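Local coordinates for hypothetical protein UNP Q5LQD5_SILPO (Silicibacter pomeroyi, PDB 2IMH) that is of unknown function but belongs to the DUF1028 family and folds as a four-layer alpha-beta-beta-alpha sandwich that probably resembles that of N-terminal nucleophile hydrolases, at residues F5-H10 and V110-G115; G15-A20 and A39-S44; L26-W31 and S165-V170; V32-L37 and W53-L58; Q85-D90 and I116-M121. All coordinates share one frame; numbering follows the deposited sequence.

Contact 1: residues F5-H10 and V110-G115; sequences FSILAH and VTFASG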
# COMPACT_ATOMS: atom_id res chain seq x y z
N PHE A 5 -4.88 -1.40 9.35
CA PHE A 5 -5.50 -0.54 8.34
C PHE A 5 -4.56 -0.37 7.16
O PHE A 5 -3.34 -0.40 7.34
CB PHE A 5 -5.98 0.82 8.89
CG PHE A 5 -5.00 1.50 9.80
CD1 PHE A 5 -3.87 2.17 9.29
CD2 PHE A 5 -5.23 1.53 11.18
CE1 PHE A 5 -2.99 2.84 10.14
CE2 PHE A 5 -4.35 2.17 12.04
CZ PHE A 5 -3.22 2.84 11.52
N SER A 6 -5.14 -0.27 5.97
CA SER A 6 -4.34 -0.09 4.74
C SER A 6 -5.05 0.82 3.75
O SER A 6 -6.28 0.94 3.75
CB SER A 6 -4.03 -1.43 4.09
OG SER A 6 -5.20 -2.09 3.62
N ILE A 7 -4.27 1.47 2.91
CA ILE A 7 -4.85 2.35 1.91
C ILE A 7 -4.14 2.06 0.60
O ILE A 7 -2.93 1.88 0.60
CB ILE A 7 -4.71 3.84 2.28
CG1 ILE A 7 -5.43 4.72 1.25
CG2 ILE A 7 -3.24 4.26 2.53
CD1 ILE A 7 -5.82 6.06 1.80
N LEU A 8 -4.91 1.93 -0.47
CA LEU A 8 -4.38 1.83 -1.85
C LEU A 8 -4.80 3.08 -2.60
O LEU A 8 -5.93 3.55 -2.44
CB LEU A 8 -4.92 0.60 -2.57
CG LEU A 8 -4.79 -0.74 -1.84
CD1 LEU A 8 -5.50 -1.87 -2.60
CD2 LEU A 8 -3.32 -1.06 -1.58
N ALA A 9 -3.93 3.60 -3.45
CA ALA A 9 -4.29 4.79 -4.21
C ALA A 9 -3.55 4.88 -5.52
O ALA A 9 -2.47 4.32 -5.67
CB ALA A 9 -4.02 6.06 -3.38
N HIS A 10 -4.16 5.62 -6.45
CA HIS A 10 -3.58 5.98 -7.75
C HIS A 10 -3.28 7.48 -7.71
O HIS A 10 -4.04 8.26 -7.12
CB HIS A 10 -4.62 5.61 -8.84
CG HIS A 10 -4.41 6.24 -10.18
ND1 HIS A 10 -3.22 6.16 -10.87
CD2 HIS A 10 -5.28 6.87 -11.01
CE1 HIS A 10 -3.35 6.77 -12.04
NE2 HIS A 10 -4.59 7.20 -12.15
N VAL A 110 -13.70 1.64 2.76
CA VAL A 110 -14.17 2.92 2.25
C VAL A 110 -13.51 3.20 0.88
O VAL A 110 -12.29 3.32 0.81
CB VAL A 110 -13.82 4.09 3.22
CG1 VAL A 110 -14.27 5.42 2.64
CG2 VAL A 110 -14.44 3.87 4.61
N THR A 111 -14.29 3.28 -0.20
CA THR A 111 -13.70 3.69 -1.48
C THR A 111 -13.73 5.21 -1.56
O THR A 111 -14.56 5.86 -0.92
CB THR A 111 -14.45 3.10 -2.68
OG1 THR A 111 -15.80 3.58 -2.65
CG2 THR A 111 -14.42 1.56 -2.63
N PHE A 112 -12.83 5.79 -2.34
CA PHE A 112 -12.82 7.23 -2.53
C PHE A 112 -12.28 7.47 -3.94
O PHE A 112 -11.91 6.52 -4.61
CB PHE A 112 -11.97 7.93 -1.45
CG PHE A 112 -10.58 7.37 -1.30
CD1 PHE A 112 -9.53 7.88 -2.06
CD2 PHE A 112 -10.32 6.33 -0.41
CE1 PHE A 112 -8.23 7.37 -1.94
CE2 PHE A 112 -9.02 5.81 -0.27
CZ PHE A 112 -7.98 6.32 -1.04
N ALA A 113 -12.33 8.68 -4.47
CA ALA A 113 -12.17 8.83 -5.94
C ALA A 113 -11.02 8.01 -6.56
O ALA A 113 -11.18 7.39 -7.63
CB ALA A 113 -12.04 10.30 -6.32
N SER A 114 -9.87 7.99 -5.89
CA SER A 114 -8.66 7.43 -6.46
C SER A 114 -8.05 6.33 -5.60
O SER A 114 -6.83 6.18 -5.55
CB SER A 114 -7.62 8.53 -6.64
OG SER A 114 -7.20 9.01 -5.38
N GLY A 115 -8.89 5.54 -4.95
CA GLY A 115 -8.40 4.50 -4.05
C GLY A 115 -9.39 3.87 -3.10
O GLY A 115 -10.60 4.00 -3.27
O HOH W 1 -4.65 10.41 -5.57
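Phe112 is the side chain that carries the apolar half of this contact. Its CB leaves the end of strand 108-112 and sets CG in the crowded position between the backbone N and the carbonyl carbon (chi1 53°), so the ring folds back over its own hairpin, with the C atom of Gly115 lying 3.4 Å above one face near the rim. Further out, CE2 meets the tip of Ile7, and CZ ends 3.6 Å from Ile7 CD1. The two side chains cross at about a right angle. CZ also lies 3.7 Å from Leu8 O, an oblique approach. The turn behind the ring is a two-residue beta hairpin, closed by paired backbone bonds between Phe112 and Gly115, and it joins strands 108-112 and 115-120 at the edge of the six-stranded sheet. Strand 4-11 takes up the second arm: Ala9 and Gly115 form an antiparallel non-hydrogen-bonded pair, and His10 N donates a nearly straight bond to Ser114 O (2.9 Å, 165°), in the carbonyl plane. The pairing is close, with Gly115 CA only 3.1 Å from Leu8 O, where a CB would clash. A water bridges the turn to the strand, donating to His10 O and bonding to Ser114 OG. Phe135 of helix 126-137 meets the Phe112 ring at an inclined angle, and Ile7 touches Leu146 of helix 142-155.

Contact 2: residues G15-A20 and A39-S44; sequences GAIGGA and AGMSAS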
# COMPACT_ATOMS: atom_id res chain seq x y z
N GLY A 15 0.57 8.78 -12.81
CA GLY A 15 0.25 7.40 -13.16
C GLY A 15 0.87 6.46 -12.14
O GLY A 15 0.73 5.24 -12.27
N ALA A 16 1.54 7.01 -11.12
CA ALA A 16 2.05 6.16 -10.04
C ALA A 16 0.89 5.46 -9.35
O ALA A 16 -0.23 5.99 -9.29
CB ALA A 16 2.84 6.96 -9.03
N ILE A 17 1.18 4.29 -8.81
CA ILE A 17 0.24 3.56 -7.96
C ILE A 17 0.94 3.27 -6.64
O ILE A 17 2.18 3.18 -6.59
CB ILE A 17 -0.28 2.26 -8.64
CG1 ILE A 17 0.88 1.32 -9.04
CG2 ILE A 17 -1.20 2.63 -9.81
CD1 ILE A 17 0.41 -0.06 -9.54
N GLY A 18 0.18 3.17 -5.57
CA GLY A 18 0.82 2.87 -4.30
C GLY A 18 -0.11 2.42 -3.21
O GLY A 18 -1.32 2.32 -3.40
N GLY A 19 0.48 2.13 -2.06
CA GLY A 19 -0.31 1.75 -0.89
C GLY A 19 0.52 1.94 0.36
O GLY A 19 1.75 2.08 0.29
N ALA A 20 -0.15 1.92 1.50
CA ALA A 20 0.52 2.03 2.78
C ALA A 20 -0.30 1.30 3.81
O ALA A 20 -1.52 1.19 3.67
CB ALA A 20 0.71 3.46 3.16
N ALA A 39 -0.99 -4.14 -13.62
CA ALA A 39 -2.19 -4.69 -12.99
C ALA A 39 -2.92 -3.68 -12.09
O ALA A 39 -4.13 -3.42 -12.25
CB ALA A 39 -1.82 -5.94 -12.19
N GLY A 40 -2.19 -3.12 -11.13
CA GLY A 40 -2.82 -2.34 -10.05
C GLY A 40 -2.21 -2.69 -8.70
O GLY A 40 -1.07 -3.18 -8.64
N MSE A 41 -2.98 -2.47 -7.63
CA MSE A 41 -2.50 -2.67 -6.26
C MSE A 41 -3.42 -3.62 -5.52
O MSE A 41 -4.62 -3.69 -5.80
CB MSE A 41 -2.50 -1.34 -5.49
CG MSE A 41 -1.52 -0.29 -5.99
SE MSE A 41 0.38 -0.73 -5.66
CE MSE A 41 0.28 -1.04 -3.71
N SER A 42 -2.87 -4.32 -4.52
CA SER A 42 -3.72 -5.12 -3.64
C SER A 42 -3.27 -5.03 -2.18
O SER A 42 -2.09 -4.81 -1.90
CB SER A 42 -3.75 -6.58 -4.08
OG SER A 42 -2.48 -7.19 -3.99
N ALA A 43 -4.23 -5.19 -1.27
CA ALA A 43 -3.95 -5.23 0.16
C ALA A 43 -4.64 -6.47 0.66
O ALA A 43 -5.87 -6.53 0.63
CB ALA A 43 -4.52 -3.97 0.86
N SER A 44 -3.87 -7.48 1.08
CA SER A 44 -4.47 -8.74 1.53
C SER A 44 -4.17 -8.88 3.02
O SER A 44 -3.01 -8.91 3.42
CB SER A 44 -3.91 -9.90 0.72
OG SER A 44 -4.42 -11.16 1.18
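Ser42 OG is gripped by one hydrogen bond, to Gly54 O of helix 51-62, and Ser44 OG equally by one, to Ser50 O; both bonds lie away from the facing strand. Between 15-20 and 39-44 no hydrogen bond passes, because the two strands belong to different sheets and meet face to face in the middle of the beta sandwich. Their axes run almost parallel, 8° apart, and approach to 6.9 Å, which is close for stacked sheets; the bare backbone of Gly19 helps here, since a CB on it would point toward Met41 and lie only 3.2 Å from its CE. Two side chains fill the gap. Ile17 points toward the other strand with CG1 in the crowded position between the backbone N and the carbonyl carbon (chi1 56°), which carries CD1 to within 3.6 Å of Gly40 O. Selenomethionine Met41 comes from the other side and crosses Ile17 obliquely, its CG 3.9 Å from Ile17 CB. Beyond CG the chain bends at both chi2 and chi3, so that it curls along the backbone of strand 16-23 instead of driving into it. The selenium settles beside Gly18, and the terminal methyl reaches the peptide that follows. At the start of strand 40-45, Ala39 and Gly40 both face Asp36, a classic beta bulge, and Gly40 adopts backbone angles that a side chain would not tolerate. Leu8 and Leu169 of the larger sheet also touch Met41, whose CE stops 3.5 Å from Gly18 C and 3.6 Å from Gly19 N.

Contact 3: residues L26-W31 and S165-V170; sequences LCVGGW and SAAMLV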
# COMPACT_ATOMS: atom_id res chain seq x y z
N LEU A 26 3.78 -7.77 13.31
CA LEU A 26 5.06 -7.65 12.57
C LEU A 26 4.86 -7.65 11.07
O LEU A 26 3.90 -8.21 10.56
CB LEU A 26 5.97 -8.82 12.93
CG LEU A 26 6.19 -9.11 14.41
CD1 LEU A 26 7.16 -10.27 14.55
CD2 LEU A 26 6.69 -7.86 15.19
N CYS A 27 5.81 -7.04 10.35
CA CYS A 27 5.98 -7.32 8.94
C CYS A 27 4.75 -7.00 8.08
O CYS A 27 4.51 -7.69 7.08
CB CYS A 27 6.38 -8.79 8.73
SG CYS A 27 7.93 -9.28 9.56
N VAL A 28 3.98 -5.97 8.44
CA VAL A 28 2.83 -5.61 7.60
C VAL A 28 3.17 -5.48 6.10
O VAL A 28 2.40 -5.92 5.25
CB VAL A 28 2.12 -4.32 8.09
CG1 VAL A 28 3.06 -3.10 8.03
CG2 VAL A 28 0.83 -4.08 7.28
N GLY A 29 4.31 -4.88 5.77
CA GLY A 29 4.66 -4.74 4.34
C GLY A 29 4.74 -6.08 3.62
O GLY A 29 4.31 -6.21 2.48
N GLY A 30 5.30 -7.08 4.30
CA GLY A 30 5.46 -8.42 3.76
C GLY A 30 4.14 -9.14 3.60
O GLY A 30 3.93 -9.85 2.61
N TRP A 31 3.24 -8.94 4.55
CA TRP A 31 1.96 -9.65 4.53
C TRP A 31 1.00 -9.04 3.53
O TRP A 31 0.35 -9.76 2.75
CB TRP A 31 1.31 -9.65 5.92
CG TRP A 31 1.96 -10.64 6.87
CD1 TRP A 31 2.73 -10.34 7.96
CD2 TRP A 31 1.87 -12.07 6.81
NE1 TRP A 31 3.14 -11.52 8.59
CE2 TRP A 31 2.63 -12.58 7.90
CE3 TRP A 31 1.22 -12.97 5.96
CZ2 TRP A 31 2.76 -13.97 8.14
CZ3 TRP A 31 1.36 -14.35 6.19
CH2 TRP A 31 2.12 -14.83 7.28
N SER A 165 4.22 -2.32 13.25
CA SER A 165 4.85 -2.26 11.90
C SER A 165 4.10 -1.34 10.95
O SER A 165 2.89 -1.10 11.10
CB SER A 165 5.01 -3.66 11.31
OG SER A 165 3.74 -4.26 10.98
N ALA A 166 4.82 -0.82 9.97
CA ALA A 166 4.23 0.06 8.97
C ALA A 166 5.01 -0.13 7.68
O ALA A 166 6.18 -0.53 7.71
CB ALA A 166 4.31 1.54 9.42
N ALA A 167 4.36 0.14 6.55
CA ALA A 167 5.02 0.03 5.26
C ALA A 167 4.37 0.90 4.20
O ALA A 167 3.20 1.30 4.32
CB ALA A 167 5.04 -1.40 4.78
N MSE A 168 5.13 1.13 3.13
CA MSE A 168 4.64 1.82 1.95
C MSE A 168 5.21 1.14 0.73
O MSE A 168 6.32 0.58 0.78
CB MSE A 168 5.05 3.30 1.96
CG MSE A 168 4.33 4.16 0.92
SE MSE A 168 4.47 6.08 1.31
CE MSE A 168 3.52 6.01 3.00
N LEU A 169 4.46 1.18 -0.36
CA LEU A 169 4.91 0.62 -1.62
C LEU A 169 4.42 1.56 -2.70
O LEU A 169 3.20 1.80 -2.79
CB LEU A 169 4.33 -0.78 -1.82
CG LEU A 169 4.65 -1.42 -3.17
CD1 LEU A 169 6.16 -1.68 -3.24
CD2 LEU A 169 3.86 -2.72 -3.42
N VAL A 170 5.33 2.09 -3.51
CA VAL A 170 4.95 2.99 -4.60
C VAL A 170 5.68 2.61 -5.88
O VAL A 170 6.90 2.39 -5.86
CB VAL A 170 5.19 4.48 -4.27
CG1 VAL A 170 4.87 5.39 -5.50
CG2 VAL A 170 4.35 4.90 -3.04
O HOH W 2 6.43 -3.66 7.32
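A helix start seated on a strand, this contact joins helix 28-32 to strand 165-172 at a partly buried place on the larger sheet. Cys27 occupies the N-cap position, and the N-H of the next residue turns to the sheet: Val28 N donates to Ser165 OG over 3.1 Å at 156°. The hydroxyl is held further by Ser25 O, its strongest partner, and weakly by Thr23 OG1. Packing round it is snug, since Val28 CG1, placed between the backbone N and the carbonyl carbon, lies 3.2 Å from Ser165 OG and 3.5 Å from Ala166 N. Next along, Ala167 CB presses on Gly29 CA at 3.4 Å, and a CB on Gly29 would clash with that methyl. A water accepts from Gly29 N and lies within bonding distance of Ala166 O. An alanine in place of Ser165 would remove the oxygen that joins Val28 N to Ser25 O and would probably loosen the helix start on the strand. Strand 165-172 runs between strands 16-23 and 175-182. Val28 reaches over to Ala21 and Thr23 of the former, while on the other face of the sheet Met168 packs against Leu146 and Leu147 of helix 142-155.

Contact 4: residues V32-L37 and W53-L58; sequences VLRGDL and WGEEVL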
# COMPACT_ATOMS: atom_id res chain seq x y z
N VAL A 32 0.92 -7.72 3.54
CA VAL A 32 -0.28 -7.04 3.04
C VAL A 32 -0.16 -6.43 1.65
O VAL A 32 -1.07 -6.59 0.82
CB VAL A 32 -0.74 -5.95 4.02
CG1 VAL A 32 -1.88 -5.16 3.42
CG2 VAL A 32 -1.18 -6.58 5.34
N LEU A 33 0.96 -5.76 1.38
CA LEU A 33 0.99 -4.86 0.23
C LEU A 33 1.68 -5.49 -0.96
O LEU A 33 2.81 -5.93 -0.85
CB LEU A 33 1.68 -3.55 0.59
CG LEU A 33 0.99 -2.60 1.58
CD1 LEU A 33 1.96 -1.45 1.94
CD2 LEU A 33 -0.35 -2.05 1.03
N ARG A 34 0.97 -5.50 -2.10
CA ARG A 34 1.52 -5.95 -3.39
C ARG A 34 1.05 -5.04 -4.52
O ARG A 34 0.02 -4.39 -4.40
CB ARG A 34 1.11 -7.39 -3.69
CG ARG A 34 1.73 -8.42 -2.78
CD ARG A 34 1.00 -9.75 -2.85
NE ARG A 34 1.49 -10.57 -1.75
CZ ARG A 34 1.05 -10.51 -0.50
NH1 ARG A 34 0.02 -9.71 -0.17
NH2 ARG A 34 1.61 -11.30 0.42
N GLY A 35 1.79 -5.05 -5.62
CA GLY A 35 1.44 -4.20 -6.74
C GLY A 35 2.23 -4.52 -7.99
O GLY A 35 3.29 -5.15 -7.92
N ASP A 36 1.69 -4.11 -9.13
CA ASP A 36 2.37 -4.31 -10.40
C ASP A 36 1.83 -3.29 -11.39
O ASP A 36 0.60 -3.11 -11.51
CB ASP A 36 2.13 -5.74 -10.93
CG ASP A 36 3.09 -6.13 -12.04
OD1 ASP A 36 3.40 -5.28 -12.91
OD2 ASP A 36 3.52 -7.31 -12.06
N LEU A 37 2.74 -2.57 -12.04
CA LEU A 37 2.37 -1.55 -13.00
C LEU A 37 1.59 -2.11 -14.20
O LEU A 37 0.99 -1.33 -14.96
CB LEU A 37 3.60 -0.77 -13.47
CG LEU A 37 4.25 0.11 -12.40
CD1 LEU A 37 5.62 0.52 -12.90
CD2 LEU A 37 3.38 1.35 -12.13
N TRP A 53 -4.25 -14.63 -2.06
CA TRP A 53 -5.26 -13.67 -2.47
C TRP A 53 -4.59 -12.43 -3.05
O TRP A 53 -5.04 -11.89 -4.05
CB TRP A 53 -6.06 -13.25 -1.26
CG TRP A 53 -7.20 -14.17 -0.93
CD1 TRP A 53 -7.40 -15.46 -1.35
CD2 TRP A 53 -8.27 -13.88 -0.04
NE1 TRP A 53 -8.57 -15.97 -0.81
CE2 TRP A 53 -9.11 -15.01 0.01
CE3 TRP A 53 -8.61 -12.75 0.72
CZ2 TRP A 53 -10.28 -15.05 0.79
CZ3 TRP A 53 -9.78 -12.78 1.49
CH2 TRP A 53 -10.60 -13.93 1.51
N GLY A 54 -3.52 -11.98 -2.39
CA GLY A 54 -2.87 -10.71 -2.78
C GLY A 54 -2.26 -10.81 -4.17
O GLY A 54 -2.29 -9.84 -4.94
N GLU A 55 -1.67 -11.95 -4.47
CA GLU A 55 -1.05 -12.17 -5.78
C GLU A 55 -2.10 -12.46 -6.85
O GLU A 55 -2.08 -11.89 -7.94
CB GLU A 55 -0.07 -13.35 -5.70
CG GLU A 55 1.11 -13.12 -4.75
CD GLU A 55 2.08 -14.31 -4.67
OE1 GLU A 55 1.73 -15.42 -5.15
OE2 GLU A 55 3.19 -14.13 -4.12
N GLU A 56 -3.02 -13.37 -6.55
CA GLU A 56 -4.01 -13.79 -7.53
C GLU A 56 -4.94 -12.67 -7.98
O GLU A 56 -5.27 -12.58 -9.17
CB GLU A 56 -4.80 -15.00 -7.00
CG GLU A 56 -3.89 -16.20 -6.91
CD GLU A 56 -4.57 -17.46 -6.40
OE1 GLU A 56 -5.82 -17.48 -6.36
OE2 GLU A 56 -3.84 -18.41 -6.04
N VAL A 57 -5.35 -11.81 -7.06
CA VAL A 57 -6.24 -10.70 -7.46
C VAL A 57 -5.58 -9.79 -8.50
O VAL A 57 -6.27 -9.28 -9.39
CB VAL A 57 -6.77 -9.91 -6.23
CG1 VAL A 57 -5.75 -8.94 -5.69
CG2 VAL A 57 -8.08 -9.21 -6.55
N LEU A 58 -4.27 -9.60 -8.40
CA LEU A 58 -3.53 -8.81 -9.40
C LEU A 58 -3.57 -9.50 -10.79
O LEU A 58 -3.75 -8.84 -11.82
CB LEU A 58 -2.09 -8.58 -8.96
CG LEU A 58 -1.92 -7.68 -7.73
CD1 LEU A 58 -0.45 -7.58 -7.34
CD2 LEU A 58 -2.50 -6.27 -7.94
O HOH W 3 3.70 -11.64 -3.21
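Strand 33-36 and helix 53-58 run in nearly the same direction, their axes 22° apart and 8.5 Å at closest approach, with Arg34 beside Gly54 and Gly35 beside Leu58. This is the helix layer lying on the edge strand of the four-stranded sheet. Arg34 does most of the bridging. Its CG stands anti to the carbonyl carbon, and the chain stays extended to NE, so CD slides over the helix backbone, 3.7 Å from Gly54 C. Its NH1 is bonded to Trp31 O, and a CB on Gly54 would collide with that nitrogen. Nearer the strand, Leu58 CD1 closes the gap, 4.0 Å from Arg34 CB and 3.8 Å from Gly35 N. Replacing Arg34 with an alanine would take away the aliphatic arm over Gly54 and the bond to Trp31 O, and would probably leave the helix less firmly packed on this strand. Asp36 turns to Arg62 farther along the helix, in a salt bridge. Glu55 and Arg34 cross obliquely without pairing directly: Arg34 NE and Glu55 OE2 are 4.6 Å apart, and the guanidinium and carboxylate planes are 75° apart. One water at the guanidinium edge accepts from NE and donates to OE2, so the opposite charges probably attract only mildly, through a solvent link.

Contact 5: residues Q85-D90 and I116-M121; sequences QLAAMD and IASGNM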
# COMPACT_ATOMS: atom_id res chain seq x y z
N GLN A 85 -9.57 -10.59 4.47
CA GLN A 85 -10.05 -9.32 3.97
C GLN A 85 -9.14 -8.94 2.80
O GLN A 85 -7.93 -9.15 2.87
CB GLN A 85 -9.94 -8.27 5.08
CG GLN A 85 -10.40 -6.88 4.67
CD GLN A 85 -10.42 -5.90 5.83
OE1 GLN A 85 -9.48 -5.81 6.61
NE2 GLN A 85 -11.51 -5.14 5.93
N LEU A 86 -9.73 -8.42 1.73
CA LEU A 86 -8.99 -8.15 0.50
C LEU A 86 -9.46 -6.87 -0.16
O LEU A 86 -10.66 -6.60 -0.24
CB LEU A 86 -9.18 -9.32 -0.49
CG LEU A 86 -8.41 -9.21 -1.82
CD1 LEU A 86 -6.90 -9.23 -1.56
CD2 LEU A 86 -8.80 -10.34 -2.79
N ALA A 87 -8.51 -6.07 -0.63
CA ALA A 87 -8.85 -4.85 -1.35
C ALA A 87 -7.96 -4.81 -2.58
O ALA A 87 -6.81 -5.27 -2.55
CB ALA A 87 -8.60 -3.63 -0.49
N ALA A 88 -8.50 -4.30 -3.67
CA ALA A 88 -7.73 -4.27 -4.91
C ALA A 88 -8.13 -3.05 -5.69
O ALA A 88 -9.29 -2.65 -5.68
CB ALA A 88 -8.00 -5.51 -5.76
N MSE A 89 -7.17 -2.48 -6.42
CA MSE A 89 -7.43 -1.27 -7.18
C MSE A 89 -6.76 -1.41 -8.53
O MSE A 89 -5.64 -1.90 -8.60
CB MSE A 89 -6.85 -0.04 -6.44
CG MSE A 89 -7.08 1.27 -7.16
SE MSE A 89 -5.76 2.62 -6.63
CE MSE A 89 -4.20 1.86 -7.53
N ASP A 90 -7.42 -0.98 -9.61
CA ASP A 90 -6.84 -1.09 -10.94
C ASP A 90 -6.04 0.16 -11.29
O ASP A 90 -5.93 1.07 -10.47
CB ASP A 90 -7.90 -1.44 -12.02
CG ASP A 90 -8.82 -0.28 -12.41
OD1 ASP A 90 -8.59 0.90 -12.03
OD2 ASP A 90 -9.80 -0.57 -13.16
N ILE A 116 -8.85 3.18 -2.09
CA ILE A 116 -9.68 2.41 -1.16
C ILE A 116 -8.91 2.22 0.15
O ILE A 116 -7.72 1.91 0.15
CB ILE A 116 -10.13 1.04 -1.77
CG1 ILE A 116 -11.12 0.30 -0.86
CG2 ILE A 116 -8.93 0.13 -2.09
CD1 ILE A 116 -11.80 -0.86 -1.56
N ALA A 117 -9.61 2.43 1.26
CA ALA A 117 -9.07 2.20 2.59
C ALA A 117 -9.81 0.98 3.15
O ALA A 117 -11.01 0.84 2.91
CB ALA A 117 -9.35 3.40 3.45
N SER A 118 -9.10 0.10 3.86
CA SER A 118 -9.76 -1.04 4.53
C SER A 118 -9.05 -1.40 5.82
O SER A 118 -7.88 -1.10 6.00
CB SER A 118 -9.83 -2.26 3.60
OG SER A 118 -8.54 -2.70 3.19
N GLY A 119 -9.76 -2.03 6.74
CA GLY A 119 -9.11 -2.39 7.98
C GLY A 119 -9.97 -3.30 8.82
O GLY A 119 -11.13 -3.55 8.49
N ASN A 120 -9.39 -3.79 9.91
CA ASN A 120 -10.12 -4.63 10.85
C ASN A 120 -9.52 -4.49 12.24
O ASN A 120 -8.42 -3.93 12.41
CB ASN A 120 -10.18 -6.10 10.39
CG ASN A 120 -8.79 -6.74 10.28
OD1 ASN A 120 -8.30 -7.34 11.24
ND2 ASN A 120 -8.15 -6.61 9.11
N MSE A 121 -10.24 -5.00 13.24
CA MSE A 121 -9.86 -4.77 14.64
C MSE A 121 -9.67 -3.27 14.94
O MSE A 121 -8.77 -2.88 15.69
CB MSE A 121 -8.60 -5.59 14.98
CG MSE A 121 -8.21 -5.61 16.45
SE MSE A 121 -9.63 -6.26 17.61
CE MSE A 121 -10.32 -4.56 18.27
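The firm end of this contact is the carboxamide of Gln85. With CG anti to the backbone N, the extended side chain spans the gap between two sheets whose strands 85-90 and 116-120 run antiparallel at 170° and come within 7.9 Å of each other at closest approach. Its OE1 accepts from Asn120 ND2 at 2.9 Å (159°), the donor standing above the plane of the Gln85 carbonyl. Its NE2 gives a proton to Gly119 O at 3.0 Å, nearly in its own amide plane but well above that of the Gly119 carbonyl. Gln45 NE2 also donates to OE1, and NE2 has Thr99 OG1 as a second partner, so four bonds hold the rotation of a buried amide, and the backbone acceptor Gly119 O points to the nitrogen end. Asn120 slides past Gln85 in the opposite direction. The other end is looser but still buried: Ala87 CB makes an apolar touch with Ile116 CG2 at 4.1 Å and lies 3.8 Å from the hydroxyl Ser118 OG, which bonds weakly to Ser6 OG; no hydrogen bond crosses here. Met89 turns its end off toward His10, and solvent is met only past the touching residues, at Met121 and in part at Asp90. Leu8 of strand 4-11 packs on both Ala87 and Ile116, Ala95 and Ala97 of strand 95-99 meet Ile116, and on the far side Leu86 and Ala88 face helices 51-62 and 67-76.

From the N terminus, strand 4-11 opens contact 1, which closes only at the 110-115 hairpin and so spans about half the chain. Contact 2 opens and closes within that span, stacking the two sheets. Contact 3 begins at 26-31 and ends far downstream at 165-170, crossing contacts 1 and 2. Contact 4 crosses contact 2 yet lies wholly within contacts 1 and 3, and lays helix 51-62 on the smaller sheet. Contact 5 opens after contacts 2 and 4 have closed, crosses contact 1 and falls within contact 3. Contacts 2 and 5 thus join the sheets face to face, contact 1 pairs strand 4-11 with the 110-115 turn, and contact 3 seats helix 28-32 on the larger sheet.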